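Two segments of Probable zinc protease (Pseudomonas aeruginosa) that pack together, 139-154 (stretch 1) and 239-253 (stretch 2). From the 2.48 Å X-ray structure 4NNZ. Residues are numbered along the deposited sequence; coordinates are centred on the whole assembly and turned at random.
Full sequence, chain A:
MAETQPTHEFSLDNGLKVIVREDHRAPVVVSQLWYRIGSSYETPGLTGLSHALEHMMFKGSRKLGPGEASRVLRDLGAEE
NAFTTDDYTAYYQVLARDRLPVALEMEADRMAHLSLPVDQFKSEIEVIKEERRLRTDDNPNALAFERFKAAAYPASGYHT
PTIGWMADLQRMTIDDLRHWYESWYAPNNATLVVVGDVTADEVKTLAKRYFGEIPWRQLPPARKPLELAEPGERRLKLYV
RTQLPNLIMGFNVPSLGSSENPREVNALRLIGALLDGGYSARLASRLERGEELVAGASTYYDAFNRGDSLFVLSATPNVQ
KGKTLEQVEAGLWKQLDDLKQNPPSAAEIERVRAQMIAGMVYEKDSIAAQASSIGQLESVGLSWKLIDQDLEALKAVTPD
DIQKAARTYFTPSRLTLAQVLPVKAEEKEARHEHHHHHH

Stretch 1, residues 139-154: NPNALAFERFKAAAYP
Stretch 2 (239-253) YVRTQLPNLIMGFNV

The centre of this contact is Ile 248, whose CA-to-CB bond points toward the helix and whose side chain meets two phenylalanines three residues apart in sequence. Ile 248 CG2 lies over one face of the Phe 148 ring, 3.7 Å from the ring centroid and 9° off the normal, a CH-pi contact. Ile 248 CD1 reaches the edge of the other ring, 4.5 Å from Phe 145 CD1. A beta-branched residue suits this place because it favours extended backbone and offers separate methyl groups to the two rings. Ile 248 takes chi1 m (-43°) and chi2 t; both phenylalanines take chi1 t, with chi2 77° at Phe 148 and 81° at Phe 145.

Two residues along the strand, Gly 250 leaves room for the tip of Phe 148. Gly 250 N lies near the ring plane, 3.7 Å from Phe 148 CZ, and an ideal CB on Gly 250 would fall 2.6 Å from Phe 148 CZ, a clash.

The frame is a helix, 140-152, lying beside strand 246-253, with N-to-C directions 29° apart and axes 9.9 Å apart at closest approach. Helix phi/psi values stay near -63/-40 until Ala 152, where psi opens to -21°, and successive i to i+4 backbone hydrogen bonds run from Leu 143 N to Asn 139 O through Ala 152 N to Phe 148 O, the one from Arg 147 N to Leu 143 O being weak. The strand is extended, near -122/130 at Met 249. CA atoms pair Phe 148 with Ile 248 at 8.1 Å and Ala 152 with Gly 250 at 7.2 Å.

At the helix start, Pro 140 CB packs 4.0 Å from Val 240 CB, the CA atoms of Pro 140 and Val 240 lying 5.7 Å apart. Proline fits a first turn, where its nitrogen needs no helical hydrogen bond, and its ring presents a compact apolar surface. Leu 143 (t, t) adds CD2 at 4.3 Å from Val 240 CG1; Val 240 is m, with phi/psi -139/169. Pro 140 CG also approaches Arg 241 O, at 3.3 Å.

The polar edge lies at the helix end. Asn 252, chi1 m and chi2 92°, donates from ND2 to Ala 152 O at 3.0 Å and 170°, a nearly straight hydrogen bond. An amide suits this site: ND2 serves the carbonyl of the last helical residue, while OD1 is hydrogen-bonded elsewhere in the structure. Tyr 153, the first residue to leave helical phi/psi (-127/71), brings its CD1 within 4.2 Å of Asn 252 ND2.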

# COMPACT_ATOMS: atom_id res chain seq x y z
N ASN A 139 -7.59 -11.23 -17.85
CA ASN A 139 -6.45 -11.09 -18.70
C ASN A 139 -5.23 -11.50 -17.95
O ASN A 139 -4.79 -10.82 -17.08
CB ASN A 139 -6.33 -9.65 -19.14
CG ASN A 139 -5.14 -9.43 -20.03
OD1 ASN A 139 -4.34 -10.30 -20.23
ND2 ASN A 139 -5.03 -8.24 -20.57
N PRO A 140 -4.66 -12.64 -18.27
CA PRO A 140 -3.60 -13.21 -17.45
C PRO A 140 -2.34 -12.37 -17.32
O PRO A 140 -1.77 -12.36 -16.26
CB PRO A 140 -3.30 -14.53 -18.13
CG PRO A 140 -3.72 -14.33 -19.51
CD PRO A 140 -4.93 -13.48 -19.43
N ASN A 141 -1.89 -11.73 -18.36
CA ASN A 141 -0.80 -10.81 -18.22
C ASN A 141 -1.08 -9.58 -17.41
O ASN A 141 -0.23 -9.13 -16.73
CB ASN A 141 -0.21 -10.47 -19.55
CG ASN A 141 0.29 -11.68 -20.25
OD1 ASN A 141 1.16 -12.37 -19.74
ND2 ASN A 141 -0.28 -11.97 -21.40
N ALA A 142 -2.26 -9.04 -17.54
CA ALA A 142 -2.64 -7.90 -16.76
C ALA A 142 -2.66 -8.26 -15.30
O ALA A 142 -2.32 -7.47 -14.47
CB ALA A 142 -4.00 -7.40 -17.20
N LEU A 143 -3.12 -9.46 -15.00
CA LEU A 143 -3.26 -9.95 -13.66
C LEU A 143 -1.95 -10.09 -12.98
O LEU A 143 -1.78 -9.70 -11.86
CB LEU A 143 -3.91 -11.31 -13.70
CG LEU A 143 -4.48 -11.94 -12.45
CD1 LEU A 143 -5.38 -13.08 -12.80
CD2 LEU A 143 -3.42 -12.46 -11.54
N ALA A 144 -1.02 -10.70 -13.68
CA ALA A 144 0.30 -10.92 -13.18
C ALA A 144 0.98 -9.62 -12.91
O ALA A 144 1.64 -9.49 -11.93
CB ALA A 144 1.09 -11.71 -14.20
N PHE A 145 0.83 -8.67 -13.79
CA PHE A 145 1.46 -7.40 -13.63
C PHE A 145 0.97 -6.62 -12.44
O PHE A 145 1.70 -5.90 -11.85
CB PHE A 145 1.35 -6.59 -14.90
CG PHE A 145 2.38 -5.52 -15.01
CD1 PHE A 145 3.64 -5.80 -15.43
CD2 PHE A 145 2.08 -4.23 -14.68
CE1 PHE A 145 4.59 -4.84 -15.52
CE2 PHE A 145 3.02 -3.25 -14.77
CZ PHE A 145 4.27 -3.56 -15.20
N GLU A 146 -0.29 -6.76 -12.12
CA GLU A 146 -0.88 -6.07 -11.00
C GLU A 146 -0.25 -6.54 -9.73
O GLU A 146 0.09 -5.75 -8.90
CB GLU A 146 -2.35 -6.36 -10.97
CG GLU A 146 -3.16 -5.40 -10.18
CD GLU A 146 -4.59 -5.81 -10.12
OE1 GLU A 146 -4.83 -6.97 -9.84
OE2 GLU A 146 -5.46 -5.00 -10.36
N ARG A 147 -0.08 -7.83 -9.60
CA ARG A 147 0.65 -8.41 -8.51
C ARG A 147 2.09 -8.01 -8.46
O ARG A 147 2.62 -7.80 -7.41
CB ARG A 147 0.61 -9.92 -8.61
CG ARG A 147 -0.72 -10.57 -8.83
CD ARG A 147 -1.61 -10.37 -7.65
NE ARG A 147 -2.97 -10.73 -7.93
CZ ARG A 147 -3.47 -11.92 -7.73
NH1 ARG A 147 -2.72 -12.88 -7.28
NH2 ARG A 147 -4.71 -12.15 -7.98
N PHE A 148 2.75 -7.95 -9.59
CA PHE A 148 4.16 -7.66 -9.66
C PHE A 148 4.39 -6.28 -9.16
O PHE A 148 5.28 -6.04 -8.41
CB PHE A 148 4.66 -7.85 -11.09
CG PHE A 148 5.94 -7.16 -11.39
CD1 PHE A 148 7.12 -7.68 -10.97
CD2 PHE A 148 5.95 -6.02 -12.12
CE1 PHE A 148 8.29 -7.06 -11.25
CE2 PHE A 148 7.11 -5.38 -12.41
CZ PHE A 148 8.28 -5.91 -11.98
N LYS A 149 3.55 -5.39 -9.61
CA LYS A 149 3.58 -4.01 -9.22
C LYS A 149 3.33 -3.79 -7.74
O LYS A 149 3.99 -2.99 -7.16
CB LYS A 149 2.62 -3.19 -10.06
CG LYS A 149 2.95 -1.73 -10.09
CD LYS A 149 2.42 -1.03 -11.31
CE LYS A 149 2.21 0.45 -11.08
NZ LYS A 149 0.81 0.76 -10.78
N ALA A 150 2.40 -4.50 -7.14
CA ALA A 150 2.22 -4.41 -5.73
C ALA A 150 3.44 -4.85 -4.89
O ALA A 150 3.79 -4.20 -3.96
CB ALA A 150 0.99 -5.18 -5.33
N ALA A 151 4.05 -5.95 -5.24
CA ALA A 151 5.28 -6.39 -4.62
C ALA A 151 6.46 -5.47 -4.87
O ALA A 151 7.28 -5.30 -4.03
CB ALA A 151 5.60 -7.79 -5.02
N ALA A 152 6.55 -4.90 -6.05
CA ALA A 152 7.59 -3.96 -6.39
C ALA A 152 7.57 -2.61 -5.70
O ALA A 152 8.57 -1.96 -5.62
CB ALA A 152 7.70 -3.81 -7.88
N TYR A 153 6.44 -2.19 -5.18
CA TYR A 153 6.35 -0.88 -4.60
C TYR A 153 5.79 -0.94 -3.19
O TYR A 153 4.72 -0.49 -2.92
CB TYR A 153 5.49 0.03 -5.45
CG TYR A 153 6.11 0.60 -6.69
CD1 TYR A 153 7.16 1.46 -6.63
CD2 TYR A 153 5.58 0.32 -7.90
CE1 TYR A 153 7.69 2.00 -7.78
CE2 TYR A 153 6.09 0.85 -9.03
CZ TYR A 153 7.15 1.68 -8.97
OH TYR A 153 7.61 2.19 -10.12
N PRO A 154 6.57 -1.45 -2.25
CA PRO A 154 6.06 -1.66 -0.91
C PRO A 154 5.59 -0.41 -0.21
O PRO A 154 4.60 -0.48 0.46
CB PRO A 154 7.28 -2.16 -0.17
CG PRO A 154 8.10 -2.79 -1.17
CD PRO A 154 7.91 -2.01 -2.40
N TYR A 239 0.56 -18.56 -11.12
CA TYR A 239 0.02 -19.45 -12.09
C TYR A 239 -1.22 -18.84 -12.69
O TYR A 239 -2.14 -18.49 -12.00
CB TYR A 239 -0.31 -20.76 -11.44
CG TYR A 239 0.89 -21.51 -10.99
CD1 TYR A 239 1.57 -22.31 -11.86
CD2 TYR A 239 1.35 -21.41 -9.72
CE1 TYR A 239 2.67 -22.99 -11.47
CE2 TYR A 239 2.44 -22.09 -9.31
CZ TYR A 239 3.10 -22.88 -10.20
OH TYR A 239 4.19 -23.56 -9.81
N VAL A 240 -1.23 -18.72 -13.99
CA VAL A 240 -2.28 -18.02 -14.67
C VAL A 240 -2.65 -18.75 -15.91
O VAL A 240 -2.00 -19.66 -16.33
CB VAL A 240 -1.86 -16.63 -15.06
CG1 VAL A 240 -1.91 -15.75 -13.85
CG2 VAL A 240 -0.49 -16.65 -15.64
N ARG A 241 -3.74 -18.32 -16.49
CA ARG A 241 -4.25 -18.96 -17.65
C ARG A 241 -3.53 -18.42 -18.85
O ARG A 241 -4.03 -17.62 -19.57
CB ARG A 241 -5.73 -18.67 -17.74
CG ARG A 241 -6.56 -19.88 -17.44
CD ARG A 241 -7.39 -19.77 -16.18
NE ARG A 241 -8.47 -20.76 -16.26
CZ ARG A 241 -8.64 -21.78 -15.42
NH1 ARG A 241 -7.84 -21.97 -14.39
NH2 ARG A 241 -9.66 -22.60 -15.61
N THR A 242 -2.31 -18.84 -19.03
CA THR A 242 -1.51 -18.36 -20.11
C THR A 242 -0.92 -19.58 -20.76
O THR A 242 -0.93 -20.63 -20.18
CB THR A 242 -0.40 -17.42 -19.62
OG1 THR A 242 0.56 -17.25 -20.66
CG2 THR A 242 0.30 -18.00 -18.44
N GLN A 243 -0.45 -19.47 -21.99
CA GLN A 243 0.17 -20.59 -22.62
C GLN A 243 1.65 -20.52 -22.58
O GLN A 243 2.31 -21.50 -22.72
CB GLN A 243 -0.29 -20.70 -24.05
CG GLN A 243 -0.83 -22.07 -24.38
CD GLN A 243 -1.77 -22.57 -23.32
OE1 GLN A 243 -1.44 -23.43 -22.51
NE2 GLN A 243 -2.95 -22.01 -23.31
N LEU A 244 2.17 -19.33 -22.40
CA LEU A 244 3.60 -19.15 -22.40
C LEU A 244 4.20 -18.66 -21.09
O LEU A 244 3.89 -17.60 -20.59
CB LEU A 244 3.98 -18.21 -23.53
CG LEU A 244 4.01 -18.81 -24.92
CD1 LEU A 244 4.72 -17.89 -25.88
CD2 LEU A 244 4.69 -20.16 -24.91
N PRO A 245 5.13 -19.40 -20.56
CA PRO A 245 5.84 -19.00 -19.36
C PRO A 245 6.66 -17.76 -19.59
O PRO A 245 7.21 -17.63 -20.64
CB PRO A 245 6.76 -20.15 -19.12
CG PRO A 245 6.06 -21.30 -19.70
CD PRO A 245 5.32 -20.81 -20.87
N ASN A 246 6.74 -16.85 -18.64
CA ASN A 246 7.50 -15.64 -18.84
C ASN A 246 8.01 -14.99 -17.58
O ASN A 246 7.54 -15.24 -16.52
CB ASN A 246 6.74 -14.67 -19.71
CG ASN A 246 5.53 -14.10 -19.04
OD1 ASN A 246 4.59 -14.79 -18.77
ND2 ASN A 246 5.58 -12.82 -18.75
N LEU A 247 9.01 -14.15 -17.75
CA LEU A 247 9.75 -13.60 -16.66
C LEU A 247 9.63 -12.12 -16.63
O LEU A 247 9.73 -11.49 -17.63
CB LEU A 247 11.21 -13.97 -16.81
CG LEU A 247 12.07 -13.76 -15.58
CD1 LEU A 247 11.65 -14.68 -14.48
CD2 LEU A 247 13.50 -13.99 -15.92
N ILE A 248 9.40 -11.57 -15.46
CA ILE A 248 9.38 -10.16 -15.29
C ILE A 248 10.39 -9.80 -14.23
O ILE A 248 10.36 -10.32 -13.19
CB ILE A 248 8.01 -9.70 -14.81
CG1 ILE A 248 6.93 -10.42 -15.59
CG2 ILE A 248 7.86 -8.20 -14.91
CD1 ILE A 248 5.57 -9.81 -15.46
N MET A 249 11.31 -8.90 -14.54
CA MET A 249 12.22 -8.38 -13.54
C MET A 249 12.13 -6.88 -13.43
O MET A 249 12.18 -6.20 -14.40
CB MET A 249 13.64 -8.75 -13.89
CG MET A 249 13.91 -10.23 -13.79
SD MET A 249 15.48 -10.68 -14.48
CE MET A 249 16.61 -10.04 -13.28
N GLY A 250 11.99 -6.37 -12.23
CA GLY A 250 11.92 -4.94 -12.03
C GLY A 250 12.92 -4.44 -11.03
O GLY A 250 13.10 -5.04 -10.04
N PHE A 251 13.56 -3.32 -11.30
CA PHE A 251 14.48 -2.73 -10.35
C PHE A 251 14.02 -1.38 -9.84
O PHE A 251 13.72 -0.53 -10.60
CB PHE A 251 15.84 -2.60 -10.99
CG PHE A 251 16.54 -3.90 -11.15
CD1 PHE A 251 17.20 -4.45 -10.12
CD2 PHE A 251 16.52 -4.56 -12.34
CE1 PHE A 251 17.85 -5.63 -10.26
CE2 PHE A 251 17.15 -5.75 -12.49
CZ PHE A 251 17.82 -6.28 -11.44
N ASN A 252 13.97 -1.21 -8.54
CA ASN A 252 13.54 0.06 -7.98
C ASN A 252 14.57 1.12 -8.21
O ASN A 252 15.72 0.95 -7.90
CB ASN A 252 13.30 -0.04 -6.48
CG ASN A 252 12.12 -0.88 -6.13
OD1 ASN A 252 12.25 -2.05 -5.91
ND2 ASN A 252 10.98 -0.28 -6.06
N VAL A 253 14.13 2.23 -8.74
CA VAL A 253 15.03 3.25 -9.20
C VAL A 253 14.43 4.61 -9.08
O VAL A 253 13.29 4.74 -8.81
CB VAL A 253 15.47 3.05 -10.66
CG1 VAL A 253 16.45 1.92 -10.78
CG2 VAL A 253 14.29 2.83 -11.55